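Local coordinates for bifunctional protein PutA (Bradyrhizobium diazoefficiens, PDB 6BSN), which probably oxidizes proline to glutamate in two steps, using an FAD-dependent proline dehydrogenase unit and an NAD-dependent aldehyde dehydrogenase unit, at residues V783-R788 and R944-A949; S795-L800 and P890-V895; L916-H921 and G938-N943. The protein carries 1 engineered substitution. All coordinates share one frame; numbering follows the deposited sequence.

Contact 1 of 3, residues V783-R788 and R944-A949; sequences VTSAFR and RNMIGA. With PRO (proline), chain D.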
ATOM      1  N   VAL A 783      17.334 -43.080  21.551  1.00 22.52           N
ATOM      2  CA  VAL A 783      17.423 -44.304  20.751  1.00 24.51           C
ATOM      3  C   VAL A 783      17.579 -43.952  19.274  1.00 27.04           C
ATOM      4  O   VAL A 783      18.414 -44.516  18.561  1.00 27.78           O
ATOM      5  CB  VAL A 783      16.191 -45.199  21.017  1.00 20.15           C
ATOM      6  CG1 VAL A 783      16.019 -46.267  19.942  1.00 24.14           C
ATOM      7  CG2 VAL A 783      16.329 -45.874  22.384  1.00 20.35           C
ATOM      8  N   THR A 784      16.783 -42.994  18.806  1.00 27.85           N
ATOM      9  CA  THR A 784      16.867 -42.553  17.421  1.00 28.73           C
ATOM     10  C   THR A 784      18.217 -41.910  17.124  1.00 29.53           C
ATOM     11  O   THR A 784      18.899 -42.273  16.162  1.00 27.72           O
ATOM     12  CB  THR A 784      15.734 -41.570  17.133  1.00 26.26           C
ATOM     13  OG1 THR A 784      14.492 -42.280  17.125  1.00 30.28           O
ATOM     14  CG2 THR A 784      15.947 -40.934  15.786  1.00 27.81           C
ATOM     15  N   SER A 785      18.608 -40.933  17.936  1.00 22.78           N
ATOM     16  CA  SER A 785      19.813 -40.173  17.642  1.00 20.61           C
ATOM     17  C   SER A 785      21.061 -41.034  17.721  1.00 26.32           C
ATOM     18  O   SER A 785      22.036 -40.781  16.997  1.00 26.19           O
ATOM     19  CB  SER A 785      19.910 -38.988  18.599  1.00 19.25           C
ATOM     20  OG  SER A 785      18.710 -38.221  18.516  1.00 26.83           O
ATOM     21  N   ALA A 786      21.065 -42.045  18.589  1.00 24.36           N
ATOM     22  CA  ALA A 786      22.292 -42.807  18.764  1.00 23.20           C
ATOM     23  C   ALA A 786      22.336 -44.042  17.880  1.00 27.64           C
ATOM     24  O   ALA A 786      23.431 -44.504  17.548  1.00 28.82           O
ATOM     25  CB  ALA A 786      22.465 -43.230  20.239  1.00 21.01           C
ATOM     26  N   PHE A 787      21.177 -44.608  17.505  1.00 27.23           N
ATOM     27  CA  PHE A 787      21.157 -45.938  16.896  1.00 28.74           C
ATOM     28  C   PHE A 787      20.555 -46.000  15.499  1.00 27.94           C
ATOM     29  O   PHE A 787      20.874 -46.936  14.761  1.00 31.04           O
ATOM     30  CB  PHE A 787      20.420 -46.938  17.808  1.00 28.05           C
ATOM     31  CG  PHE A 787      21.004 -47.039  19.206  1.00 31.33           C
ATOM     32  CD1 PHE A 787      22.379 -47.107  19.400  1.00 26.92           C
ATOM     33  CD2 PHE A 787      20.177 -47.050  20.325  1.00 31.22           C
ATOM     34  CE1 PHE A 787      22.925 -47.207  20.699  1.00 27.82           C
ATOM     35  CE2 PHE A 787      20.720 -47.141  21.618  1.00 33.37           C
ATOM     36  CZ  PHE A 787      22.098 -47.220  21.799  1.00 28.85           C
ATOM     37  N   ARG A 788      19.734 -45.030  15.099  1.00 27.60           N
ATOM     38  CA  ARG A 788      19.313 -44.941  13.706  1.00 28.44           C
ATOM     39  C   ARG A 788      20.527 -44.934  12.781  1.00 29.13           C
ATOM     40  O   ARG A 788      21.545 -44.308  13.078  1.00 33.02           O
ATOM     41  CB  ARG A 788      18.477 -43.679  13.496  1.00 36.31           C
ATOM     42  CG  ARG A 788      18.259 -43.281  12.058  1.00 45.92           C
ATOM     43  CD  ARG A 788      16.876 -43.680  11.605  1.00 50.81           C
ATOM     44  NE  ARG A 788      15.887 -42.674  11.957  1.00 58.98           N
ATOM     45  CZ  ARG A 788      15.423 -41.751  11.121  1.00 67.19           C
ATOM     46  NH1 ARG A 788      14.516 -40.877  11.546  1.00 68.66           N
ATOM     47  NH2 ARG A 788      15.842 -41.713   9.859  1.00 65.35           N
ATOM     48  N   ARG A 944      13.859 -32.821  20.994  1.00 25.29           N
ATOM     49  CA  ARG A 944      13.636 -33.712  19.856  1.00 23.30           C
ATOM     50  C   ARG A 944      14.951 -34.411  19.548  1.00 20.22           C
ATOM     51  O   ARG A 944      15.985 -34.139  20.168  1.00 20.90           O
ATOM     52  CB  ARG A 944      13.108 -32.963  18.627  1.00 18.99           C
ATOM     53  CG  ARG A 944      13.953 -31.760  18.192  1.00 25.32           C
ATOM     54  CD  ARG A 944      13.834 -31.517  16.674  1.00 23.11           C
ATOM     55  NE  ARG A 944      14.589 -32.509  15.904  1.00 26.17           N
ATOM     56  CZ  ARG A 944      14.665 -32.535  14.572  1.00 29.44           C
ATOM     57  NH1 ARG A 944      15.404 -33.468  13.971  1.00 23.51           N
ATOM     58  NH2 ARG A 944      14.000 -31.635  13.835  1.00 21.58           N
ATOM     59  N   ASN A 945      14.914 -35.332  18.594  1.00 18.12           N
ATOM     60  CA  ASN A 945      16.160 -36.017  18.293  1.00 22.31           C
ATOM     61  C   ASN A 945      17.138 -35.068  17.565  1.00 26.63           C
ATOM     62  O   ASN A 945      16.802 -33.945  17.177  1.00 20.69           O
ATOM     63  CB  ASN A 945      15.879 -37.289  17.494  1.00 21.21           C
ATOM     64  CG  ASN A 945      15.455 -37.010  16.069  1.00 29.61           C
ATOM     65  OD1 ASN A 945      16.047 -36.172  15.391  1.00 23.95           O
ATOM     66  ND2 ASN A 945      14.443 -37.743  15.591  1.00 30.14           N
ATOM     67  N   MET A 946      18.364 -35.541  17.366  1.00 27.12           N
ATOM     68  CA  MET A 946      19.456 -34.690  16.899  1.00 28.22           C
ATOM     69  C   MET A 946      19.828 -34.928  15.438  1.00 28.24           C
ATOM     70  O   MET A 946      20.832 -34.387  14.968  1.00 25.42           O
ATOM     71  CB  MET A 946      20.686 -34.906  17.786  1.00 27.76           C
ATOM     72  CG  MET A 946      20.467 -34.518  19.236  1.00 23.12           C
ATOM     73  SD  MET A 946      21.600 -35.344  20.376  1.00 25.07           S
ATOM     74  CE  MET A 946      23.224 -34.995  19.664  1.00 25.87           C
ATOM     75  N   ILE A 947      19.045 -35.715  14.707  1.00 22.30           N
ATOM     76  CA  ILE A 947      19.451 -36.231  13.411  1.00 30.37           C
ATOM     77  C   ILE A 947      18.431 -35.823  12.340  1.00 24.14           C
ATOM     78  O   ILE A 947      17.348 -35.314  12.629  1.00 25.13           O
ATOM     79  CB  ILE A 947      19.619 -37.762  13.440  1.00 31.72           C
ATOM     80  CG1 ILE A 947      18.277 -38.415  13.757  1.00 27.53           C
ATOM     81  CG2 ILE A 947      20.689 -38.191  14.438  1.00 27.80           C
ATOM     82  CD1 ILE A 947      18.308 -39.879  13.494  1.00 39.52           C
ATOM     83  N   GLY A 948      18.775 -36.104  11.092  1.00 22.66           N
ATOM     84  CA  GLY A 948      17.859 -35.808   9.993  1.00 20.23           C
ATOM     85  C   GLY A 948      17.632 -34.333   9.713  1.00 27.97           C
ATOM     86  O   GLY A 948      16.493 -33.931   9.455  1.00 27.72           O
ATOM     87  N   ALA A 949      18.689 -33.513   9.734  1.00 26.10           N
ATOM     88  CA  ALA A 949      18.546 -32.104   9.379  1.00 28.67           C
ATOM     89  C   ALA A 949      17.878 -31.953   8.012  1.00 29.43           C
ATOM     90  O   ALA A 949      18.137 -32.723   7.083  1.00 28.06           O
ATOM     91  CB  ALA A 949      19.910 -31.412   9.389  1.00 26.03           C
TER
HETATM   92  N   PRO D2002      22.677 -34.984   7.606  1.00 40.61           N
HETATM   93  CA  PRO D2002      22.881 -35.961   8.666  1.00 38.53           C
HETATM   94  C   PRO D2002      21.862 -35.743   9.796  1.00 31.53           C
HETATM   95  O   PRO D2002      21.383 -34.604   9.998  1.00 28.86           O
HETATM   96  CB  PRO D2002      24.290 -35.857   9.194  1.00 36.43           C
HETATM   97  CG  PRO D2002      25.003 -35.010   8.139  1.00 38.04           C
HETATM   98  CD  PRO D2002      23.857 -34.188   7.462  1.00 35.78           C
HETATM   99  OXT PRO D2002      21.518 -36.701  10.524  1.00 32.27           O
HETATM  100  O   HOH W   1      12.950 -39.708  17.947  1.00 30.53           O

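Contact 2 of 3, residues S795-L800 and P890-V895; sequences SALRLL and PILHVV. With PRO (proline), chain D.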
ATOM      1  N   SER A 795      25.926 -36.536  12.828  1.00 23.24           N
ATOM      2  CA  SER A 795      25.064 -35.872  13.800  1.00 24.34           C
ATOM      3  C   SER A 795      24.699 -36.747  15.001  1.00 27.34           C
ATOM      4  O   SER A 795      24.026 -36.259  15.917  1.00 30.29           O
ATOM      5  CB  SER A 795      23.766 -35.465  13.113  1.00 27.60           C
ATOM      6  OG  SER A 795      23.142 -36.632  12.568  1.00 25.11           O
ATOM      7  N   ALA A 796      25.067 -38.020  14.992  1.00 26.63           N
ATOM      8  CA  ALA A 796      24.508 -38.976  15.939  1.00 25.91           C
ATOM      9  C   ALA A 796      24.908 -38.647  17.370  1.00 29.23           C
ATOM     10  O   ALA A 796      25.987 -38.109  17.635  1.00 26.47           O
ATOM     11  CB  ALA A 796      24.974 -40.391  15.600  1.00 23.10           C
ATOM     12  N   LEU A 797      24.015 -38.981  18.298  1.00 26.20           N
ATOM     13  CA  LEU A 797      24.294 -38.813  19.718  1.00 21.38           C
ATOM     14  C   LEU A 797      25.357 -39.816  20.155  1.00 25.41           C
ATOM     15  O   LEU A 797      25.188 -41.018  19.954  1.00 27.67           O
ATOM     16  CB  LEU A 797      23.012 -39.013  20.522  1.00 23.26           C
ATOM     17  CG  LEU A 797      23.148 -39.104  22.040  1.00 23.67           C
ATOM     18  CD1 LEU A 797      23.808 -37.832  22.574  1.00 20.86           C
ATOM     19  CD2 LEU A 797      21.779 -39.302  22.661  1.00 24.25           C
ATOM     20  N   ARG A 798      26.452 -39.323  20.740  1.00 24.29           N
ATOM     21  CA  ARG A 798      27.512 -40.159  21.279  1.00 25.45           C
ATOM     22  C   ARG A 798      27.583 -40.134  22.795  1.00 26.07           C
ATOM     23  O   ARG A 798      28.092 -41.085  23.391  1.00 27.31           O
ATOM     24  CB  ARG A 798      28.887 -39.740  20.733  1.00 23.49           C
ATOM     25  CG  ARG A 798      28.942 -39.527  19.234  1.00 28.30           C
ATOM     26  CD  ARG A 798      28.520 -40.783  18.499  1.00 28.48           C
ATOM     27  NE  ARG A 798      28.708 -40.637  17.059  1.00 23.98           N
ATOM     28  CZ  ARG A 798      28.315 -41.537  16.162  1.00 27.76           C
ATOM     29  NH1 ARG A 798      28.534 -41.338  14.867  1.00 27.54           N
ATOM     30  NH2 ARG A 798      27.711 -42.646  16.559  1.00 26.41           N
ATOM     31  N   LEU A 799      27.133 -39.057  23.425  1.00 24.39           N
ATOM     32  CA  LEU A 799      27.365 -38.857  24.850  1.00 24.31           C
ATOM     33  C   LEU A 799      26.114 -38.258  25.492  1.00 27.40           C
ATOM     34  O   LEU A 799      25.818 -37.082  25.278  1.00 28.86           O
ATOM     35  CB  LEU A 799      28.572 -37.951  25.045  1.00 27.68           C
ATOM     36  CG  LEU A 799      29.020 -37.648  26.469  1.00 34.71           C
ATOM     37  CD1 LEU A 799      29.348 -38.935  27.194  1.00 34.44           C
ATOM     38  CD2 LEU A 799      30.215 -36.722  26.430  1.00 36.64           C
ATOM     39  N   LEU A 800      25.394 -39.043  26.301  1.00 31.24           N
ATOM     40  CA  LEU A 800      24.208 -38.569  27.019  1.00 32.87           C
ATOM     41  C   LEU A 800      24.587 -38.143  28.435  1.00 30.77           C
ATOM     42  O   LEU A 800      25.159 -38.936  29.187  1.00 31.89           O
ATOM     43  CB  LEU A 800      23.126 -39.652  27.076  1.00 27.40           C
ATOM     44  CG  LEU A 800      21.884 -39.459  27.964  1.00 25.91           C
ATOM     45  CD1 LEU A 800      21.038 -38.231  27.562  1.00 27.04           C
ATOM     46  CD2 LEU A 800      21.042 -40.700  27.863  1.00 21.55           C
ATOM     47  N   PRO A 890      26.772 -47.645  16.485  1.00 35.43           N
ATOM     48  CA  PRO A 890      25.608 -47.568  17.394  1.00 29.48           C
ATOM     49  C   PRO A 890      26.005 -47.763  18.853  1.00 34.37           C
ATOM     50  O   PRO A 890      25.575 -48.702  19.524  1.00 34.25           O
ATOM     51  CB  PRO A 890      24.715 -48.700  16.873  1.00 31.96           C
ATOM     52  CG  PRO A 890      25.709 -49.764  16.424  1.00 31.85           C
ATOM     53  CD  PRO A 890      26.934 -48.996  15.900  1.00 35.63           C
ATOM     54  N   ILE A 891      26.834 -46.855  19.359  1.00 34.77           N
ATOM     55  CA  ILE A 891      27.482 -47.014  20.657  1.00 35.66           C
ATOM     56  C   ILE A 891      27.239 -45.728  21.445  1.00 32.55           C
ATOM     57  O   ILE A 891      27.869 -44.697  21.186  1.00 32.96           O
ATOM     58  CB  ILE A 891      28.981 -47.320  20.530  1.00 32.93           C
ATOM     59  CG1 ILE A 891      29.201 -48.581  19.693  1.00 30.86           C
ATOM     60  CG2 ILE A 891      29.606 -47.534  21.918  1.00 31.55           C
ATOM     61  CD1 ILE A 891      30.663 -48.797  19.305  1.00 37.44           C
ATOM     62  N   LEU A 892      26.323 -45.786  22.403  1.00 31.64           N
ATOM     63  CA  LEU A 892      25.984 -44.644  23.240  1.00 29.20           C
ATOM     64  C   LEU A 892      26.813 -44.663  24.519  1.00 33.19           C
ATOM     65  O   LEU A 892      27.021 -45.720  25.117  1.00 27.87           O
ATOM     66  CB  LEU A 892      24.494 -44.682  23.597  1.00 21.90           C
ATOM     67  CG  LEU A 892      23.990 -43.686  24.623  1.00 27.15           C
ATOM     68  CD1 LEU A 892      24.077 -42.283  24.041  1.00 28.30           C
ATOM     69  CD2 LEU A 892      22.563 -44.038  25.026  1.00 22.02           C
ATOM     70  N   HIS A 893      27.266 -43.489  24.943  1.00 31.04           N
ATOM     71  CA  HIS A 893      27.939 -43.319  26.219  1.00 26.22           C
ATOM     72  C   HIS A 893      27.105 -42.387  27.090  1.00 29.30           C
ATOM     73  O   HIS A 893      26.547 -41.406  26.595  1.00 32.05           O
ATOM     74  CB  HIS A 893      29.366 -42.770  26.021  1.00 23.08           C
ATOM     75  CG  HIS A 893      30.195 -43.570  25.058  1.00 39.11           C
ATOM     76  ND1 HIS A 893      30.067 -43.456  23.689  1.00 35.32           N
ATOM     77  CD2 HIS A 893      31.145 -44.513  25.270  1.00 39.03           C
ATOM     78  CE1 HIS A 893      30.915 -44.283  23.101  1.00 35.16           C
ATOM     79  NE2 HIS A 893      31.577 -44.938  24.036  1.00 35.77           N
ATOM     80  N   VAL A 894      27.013 -42.693  28.392  1.00 29.22           N
ATOM     81  CA  VAL A 894      26.126 -41.972  29.306  1.00 31.12           C
ATOM     82  C   VAL A 894      26.901 -41.556  30.548  1.00 25.86           C
ATOM     83  O   VAL A 894      27.607 -42.370  31.153  1.00 30.43           O
ATOM     84  CB  VAL A 894      24.904 -42.828  29.695  1.00 32.68           C
ATOM     85  CG1 VAL A 894      23.936 -42.022  30.552  1.00 30.56           C
ATOM     86  CG2 VAL A 894      24.224 -43.388  28.433  1.00 25.67           C
ATOM     87  N   VAL A 895      26.766 -40.293  30.932  1.00 27.39           N
ATOM     88  CA  VAL A 895      27.320 -39.761  32.174  1.00 31.30           C
ATOM     89  C   VAL A 895      26.161 -39.203  32.992  1.00 35.89           C
ATOM     90  O   VAL A 895      25.370 -38.397  32.480  1.00 30.28           O
ATOM     91  CB  VAL A 895      28.371 -38.662  31.903  1.00 30.05           C
ATOM     92  CG1 VAL A 895      28.789 -37.961  33.203  1.00 28.08           C
ATOM     93  CG2 VAL A 895      29.572 -39.220  31.138  1.00 26.56           C
TER
HETATM   94  N   PRO D2002      22.677 -34.984   7.606  1.00 40.61           N
HETATM   95  CA  PRO D2002      22.881 -35.961   8.666  1.00 38.53           C
HETATM   96  C   PRO D2002      21.862 -35.743   9.796  1.00 31.53           C
HETATM   97  O   PRO D2002      21.383 -34.604   9.998  1.00 28.86           O
HETATM   98  CB  PRO D2002      24.290 -35.857   9.194  1.00 36.43           C
HETATM   99  CG  PRO D2002      25.003 -35.010   8.139  1.00 38.04           C
HETATM  100  CD  PRO D2002      23.857 -34.188   7.462  1.00 35.78           C
HETATM  101  OXT PRO D2002      21.518 -36.701  10.524  1.00 32.27           O

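Contact 3 of 3, residues L916-H921 and G938-N943; sequences LTLGVH and GNIYVN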
ATOM      1  N   LEU A 916      29.277 -30.131  16.609  1.00 21.82           N
ATOM      2  CA  LEU A 916      28.376 -30.363  15.485  1.00 26.18           C
ATOM      3  C   LEU A 916      26.920 -30.345  15.955  1.00 23.63           C
ATOM      4  O   LEU A 916      26.201 -29.386  15.676  1.00 28.69           O
ATOM      5  CB  LEU A 916      28.721 -31.680  14.778  1.00 20.31           C
ATOM      6  CG  LEU A 916      28.056 -31.919  13.417  1.00 24.81           C
ATOM      7  CD1 LEU A 916      28.136 -30.664  12.507  1.00 21.45           C
ATOM      8  CD2 LEU A 916      28.678 -33.105  12.716  1.00 24.94           C
ATOM      9  N   THR A 917      26.453 -31.390  16.643  1.00 21.83           N
ATOM     10  CA  THR A 917      25.103 -31.355  17.206  1.00 20.33           C
ATOM     11  C   THR A 917      25.134 -31.431  18.731  1.00 24.65           C
ATOM     12  O   THR A 917      26.107 -31.893  19.347  1.00 26.04           O
ATOM     13  CB  THR A 917      24.211 -32.471  16.647  1.00 21.15           C
ATOM     14  OG1 THR A 917      24.784 -33.747  16.943  1.00 26.37           O
ATOM     15  CG2 THR A 917      24.079 -32.331  15.130  1.00 19.14           C
ATOM     16  N   LEU A 918      24.037 -30.961  19.324  1.00 25.30           N
ATOM     17  CA  LEU A 918      23.833 -30.937  20.769  1.00 25.10           C
ATOM     18  C   LEU A 918      22.334 -31.041  21.034  1.00 27.65           C
ATOM     19  O   LEU A 918      21.561 -30.230  20.521  1.00 20.62           O
ATOM     20  CB  LEU A 918      24.401 -29.650  21.377  1.00 23.84           C
ATOM     21  CG  LEU A 918      23.947 -29.424  22.819  1.00 25.44           C
ATOM     22  CD1 LEU A 918      24.559 -30.482  23.721  1.00 29.68           C
ATOM     23  CD2 LEU A 918      24.322 -28.050  23.293  1.00 23.04           C
ATOM     24  N   GLY A 919      21.922 -32.023  21.832  1.00 28.79           N
ATOM     25  CA  GLY A 919      20.528 -32.165  22.225  1.00 24.44           C
ATOM     26  C   GLY A 919      20.318 -31.627  23.631  1.00 30.60           C
ATOM     27  O   GLY A 919      21.157 -31.820  24.510  1.00 28.55           O
ATOM     28  N   VAL A 920      19.198 -30.935  23.832  1.00 27.96           N
ATOM     29  CA  VAL A 920      18.819 -30.414  25.143  1.00 25.40           C
ATOM     30  C   VAL A 920      17.381 -30.844  25.385  1.00 29.66           C
ATOM     31  O   VAL A 920      16.490 -30.492  24.601  1.00 26.63           O
ATOM     32  CB  VAL A 920      18.932 -28.882  25.257  1.00 23.98           C
ATOM     33  CG1 VAL A 920      18.734 -28.441  26.729  1.00 22.97           C
ATOM     34  CG2 VAL A 920      20.259 -28.348  24.699  1.00 22.51           C
ATOM     35  N   HIS A 921      17.163 -31.624  26.447  1.00 22.80           N
ATOM     36  CA  HIS A 921      15.832 -32.074  26.840  1.00 27.36           C
ATOM     37  C   HIS A 921      15.517 -31.476  28.202  1.00 30.63           C
ATOM     38  O   HIS A 921      16.141 -31.835  29.210  1.00 30.98           O
ATOM     39  CB  HIS A 921      15.749 -33.592  26.862  1.00 27.23           C
ATOM     40  CG  HIS A 921      15.229 -34.175  25.592  1.00 33.28           C
ATOM     41  ND1 HIS A 921      13.914 -34.557  25.437  1.00 37.30           N
ATOM     42  CD2 HIS A 921      15.835 -34.411  24.406  1.00 37.60           C
ATOM     43  CE1 HIS A 921      13.743 -35.035  24.219  1.00 37.38           C
ATOM     44  NE2 HIS A 921      14.890 -34.949  23.569  1.00 34.63           N
ATOM     45  N   GLY A 938      27.075 -26.184  16.386  1.00 28.59           N
ATOM     46  CA  GLY A 938      26.435 -25.656  15.184  1.00 28.68           C
ATOM     47  C   GLY A 938      24.938 -25.926  15.098  1.00 28.56           C
ATOM     48  O   GLY A 938      24.189 -25.122  14.544  1.00 30.43           O
ATOM     49  N   ASN A 939      24.486 -27.076  15.591  1.00 23.50           N
ATOM     50  CA  ASN A 939      23.073 -27.455  15.519  1.00 20.96           C
ATOM     51  C   ASN A 939      22.631 -27.892  16.901  1.00 26.46           C
ATOM     52  O   ASN A 939      23.127 -28.899  17.424  1.00 23.29           O
ATOM     53  CB  ASN A 939      22.830 -28.570  14.500  1.00 19.73           C
ATOM     54  CG  ASN A 939      22.888 -28.059  13.050  1.00 27.83           C
ATOM     55  OD1 ASN A 939      23.966 -27.897  12.487  1.00 28.50           O
ATOM     56  ND2 ASN A 939      21.724 -27.841  12.441  1.00 22.21           N
ATOM     57  N   ILE A 940      21.729 -27.116  17.492  1.00 28.21           N
ATOM     58  CA  ILE A 940      21.179 -27.381  18.814  1.00 28.08           C
ATOM     59  C   ILE A 940      19.727 -27.803  18.629  1.00 25.09           C
ATOM     60  O   ILE A 940      18.923 -27.076  18.023  1.00 20.34           O
ATOM     61  CB  ILE A 940      21.332 -26.158  19.738  1.00 30.20           C
ATOM     62  CG1 ILE A 940      22.836 -25.857  19.919  1.00 24.55           C
ATOM     63  CG2 ILE A 940      20.669 -26.399  21.098  1.00 22.28           C
ATOM     64  CD1 ILE A 940      23.168 -24.533  20.571  1.00 22.76           C
ATOM     65  N   TYR A 941      19.404 -29.000  19.115  1.00 23.26           N
ATOM     66  CA  TYR A 941      18.073 -29.589  18.994  1.00 23.42           C
ATOM     67  C   TYR A 941      17.474 -29.715  20.386  1.00 24.49           C
ATOM     68  O   TYR A 941      18.047 -30.396  21.249  1.00 22.69           O
ATOM     69  CB  TYR A 941      18.147 -30.965  18.336  1.00 24.27           C
ATOM     70  CG  TYR A 941      18.480 -30.966  16.866  1.00 22.14           C
ATOM     71  CD1 TYR A 941      19.756 -31.258  16.429  1.00 20.81           C
ATOM     72  CD2 TYR A 941      17.493 -30.724  15.907  1.00 29.50           C
ATOM     73  CE1 TYR A 941      20.059 -31.302  15.088  1.00 22.99           C
ATOM     74  CE2 TYR A 941      17.789 -30.744  14.565  1.00 31.81           C
ATOM     75  CZ  TYR A 941      19.077 -31.036  14.151  1.00 31.01           C
ATOM     76  OH  TYR A 941      19.392 -31.063  12.799  1.00 25.23           O
ATOM     77  N   VAL A 942      16.344 -29.054  20.603  1.00 23.52           N
ATOM     78  CA  VAL A 942      15.717 -28.938  21.916  1.00 22.56           C
ATOM     79  C   VAL A 942      14.452 -29.788  21.931  1.00 22.19           C
ATOM     80  O   VAL A 942      13.525 -29.552  21.146  1.00 22.04           O
ATOM     81  CB  VAL A 942      15.404 -27.476  22.256  1.00 21.27           C
ATOM     82  CG1 VAL A 942      14.800 -27.375  23.648  1.00 24.11           C
ATOM     83  CG2 VAL A 942      16.677 -26.655  22.166  1.00 20.02           C
ATOM     84  N   ASN A 943      14.437 -30.798  22.802  1.00 19.98           N
ATOM     85  CA  ASN A 943      13.271 -31.650  23.036  1.00 23.89           C
ATOM     86  C   ASN A 943      12.868 -32.419  21.784  1.00 21.83           C
ATOM     87  O   ASN A 943      11.682 -32.645  21.530  1.00 21.08           O
ATOM     88  CB  ASN A 943      12.092 -30.838  23.584  1.00 23.16           C
ATOM     89  CG  ASN A 943      12.341 -30.366  24.995  1.00 27.88           C
ATOM     90  OD1 ASN A 943      12.954 -31.075  25.791  1.00 28.05           O
ATOM     91  ND2 ASN A 943      11.912 -29.149  25.303  1.00 25.05           N
TER

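Contact 1 of 3, residues V783-R788 and R944-A949
Ser-785, in the last turns of helix 775-787, meets an Asx turn formed by Asn-945 to Ile-947 in the aldehyde dehydrogenase part. Ser-785 OG lies anti to its carbonyl carbon (chi1 -55°). There it accepts a hydrogen bond from Met-946 N at 2.9 Å, with an N-H...O angle of 160°, and it is also hydrogen-bonded to Asp-781 O. In the turn, Asn-945 OD1 accepts hydrogen bonds from Ile-947 N at 3.1 Å and from Arg-944 NH1 on the opposite face of the amide. Arg-944 NE donates to Asn-945 O, so the guanidinium grips Asn-945 side-on. Arg-944 NH2 also forms a salt bridge with Glu-641 of the second subunit. With a leucine in place of Asn-945, Ile-947 N and Arg-944 NH1 would probably lose their shared acceptor, and the turn is likely to shift against the helix. Ile-947 sends CD1 to the helix. CD1 presses tightly on Thr-784 CG2 at 3.5 Å and rests 3.9 Å above one face of the Arg-788 guanidinium, off its centre. The bend of Arg-788 at chi2 and chi3 lays its guanidinium beside Ile-947 CD1; NH2 forms a salt bridge with Asp-606. Just beyond the turn, the backbone grips the carboxylate of a bound proline. Gly-948 N reaches proline OXT at 2.9 Å, and Ala-949 N reaches the other oxygen, proline O, also at 2.9 Å.

Contact 2 of 3, residues S795-L800 and P890-V895
His-893 keeps CG beside its backbone N (chi1 -53°) and turns its ring (chi2 79°) to bring ND1 to the carbonyl of Arg-798. ND1 donates to Arg-798 O at 3.1 Å, nearly in the ring plane and in the carbonyl plane. The backbone N of His-893 reaches the same Arg-798 O at 3.0 Å, from above the carbonyl plane. One carbonyl thus holds both the strand and the ring. The two segments are neighbouring parallel strands of the mixed sheet in the aldehyde dehydrogenase part, with Leu-799 beside His-893 and Leu-800 beside Val-894. Leu-800 N donates to His-893 O at 2.6 Å, and Val-895 N donates to Leu-800 O at 2.7 Å. On the face that bears His-893, Leu-799 CD1 crosses to Val-895 CG2 at 4.0 Å. On the other face, Leu-800 and Val-894 lie side by side, pointing the same way. Leu-892 CD1 lies against Leu-797 CG at 3.9 Å and also reaches Leu-800 CB. Ser-795 OG donates to OXT of the bound proline at 2.6 Å, so the loop leading into this strand lines a proline pocket. NE2, on the far side of the His-893 ring, is hydrogen-bonded to His-848 of helix 839-855. Helix 775-787 packs on Leu-797 and Leu-892 through Val-782. In the sheet, strand 797-803 lies between strands 891-897 and 765-769, while strand 873-876 flanks 891-897.

Contact 3 of 3, residues L916-H921 and G938-N943
His-921 and Asn-943 meet at the ends of two parallel strands. The CA of Asn-943 sits over the His-921 ring in a CH-pi contact, 3.7 Å from the centroid and 13° off the normal. The amide plane of Asn-943 stands 76° from that ring, and its OD1 lies 3.2 Å from His-921 CA. At the other end, Thr-917 CG2 lies at the edge of the Tyr-941 ring, 4.1 Å from CE1. With chi1 at 60°, Thr-917 puts CG2 beside its backbone N, where it also meets Asn-939 CB, and OG1 is hydrogen-bonded to Ser-795 O. On the opposite face, Val-920 CG2 and Ile-940 CG2 lie side by side at 4.1 Å. Five backbone hydrogen bonds set this register, from Asn-939 N to Leu-916 O (2.9 Å) through to Asn-943 N to Val-920 O (2.7 Å). Further out, Asn-943 ND2 is hydrogen-bonded to Ser-922 O. Asn-939 is hydrogen-bonded to Pro-955 O through ND2 and to Gly-957 N through OD1, which ties the strand to the loop that follows. Helix 925-934 completes the beta-alpha-beta crossover and covers the face of Leu-918, Val-920, Ile-940 and Val-942 with Ile-931, Ile-932 and Ile-928. Strand 765-769 flanks 917-921. Strand 939-942 pairs in parallel with a strand of the second subunit, so the sheet continues across the interface.

All three contacts lie in the aldehyde dehydrogenase part of the chain. Contact 1 spans the longest separation, and contacts 2 and 3 follow one another inside the loop it closes. Contacts 2 and 3 belong to the same sheet, with strand 765-769 between strands 797-803 and 917-921, and their centres are about 13 Å apart. Contact 1 is about 10 Å from each. It joins helix 775-787, which is followed in the chain by strand 797-803, to the loop leaving strand 939-942. Ser-785 O to Leu-797 N probably links contacts 1 and 2. Both also touch one bound proline, through Ser-795 just before strand 797-803 and through Gly-948 and Ala-949 of the loop.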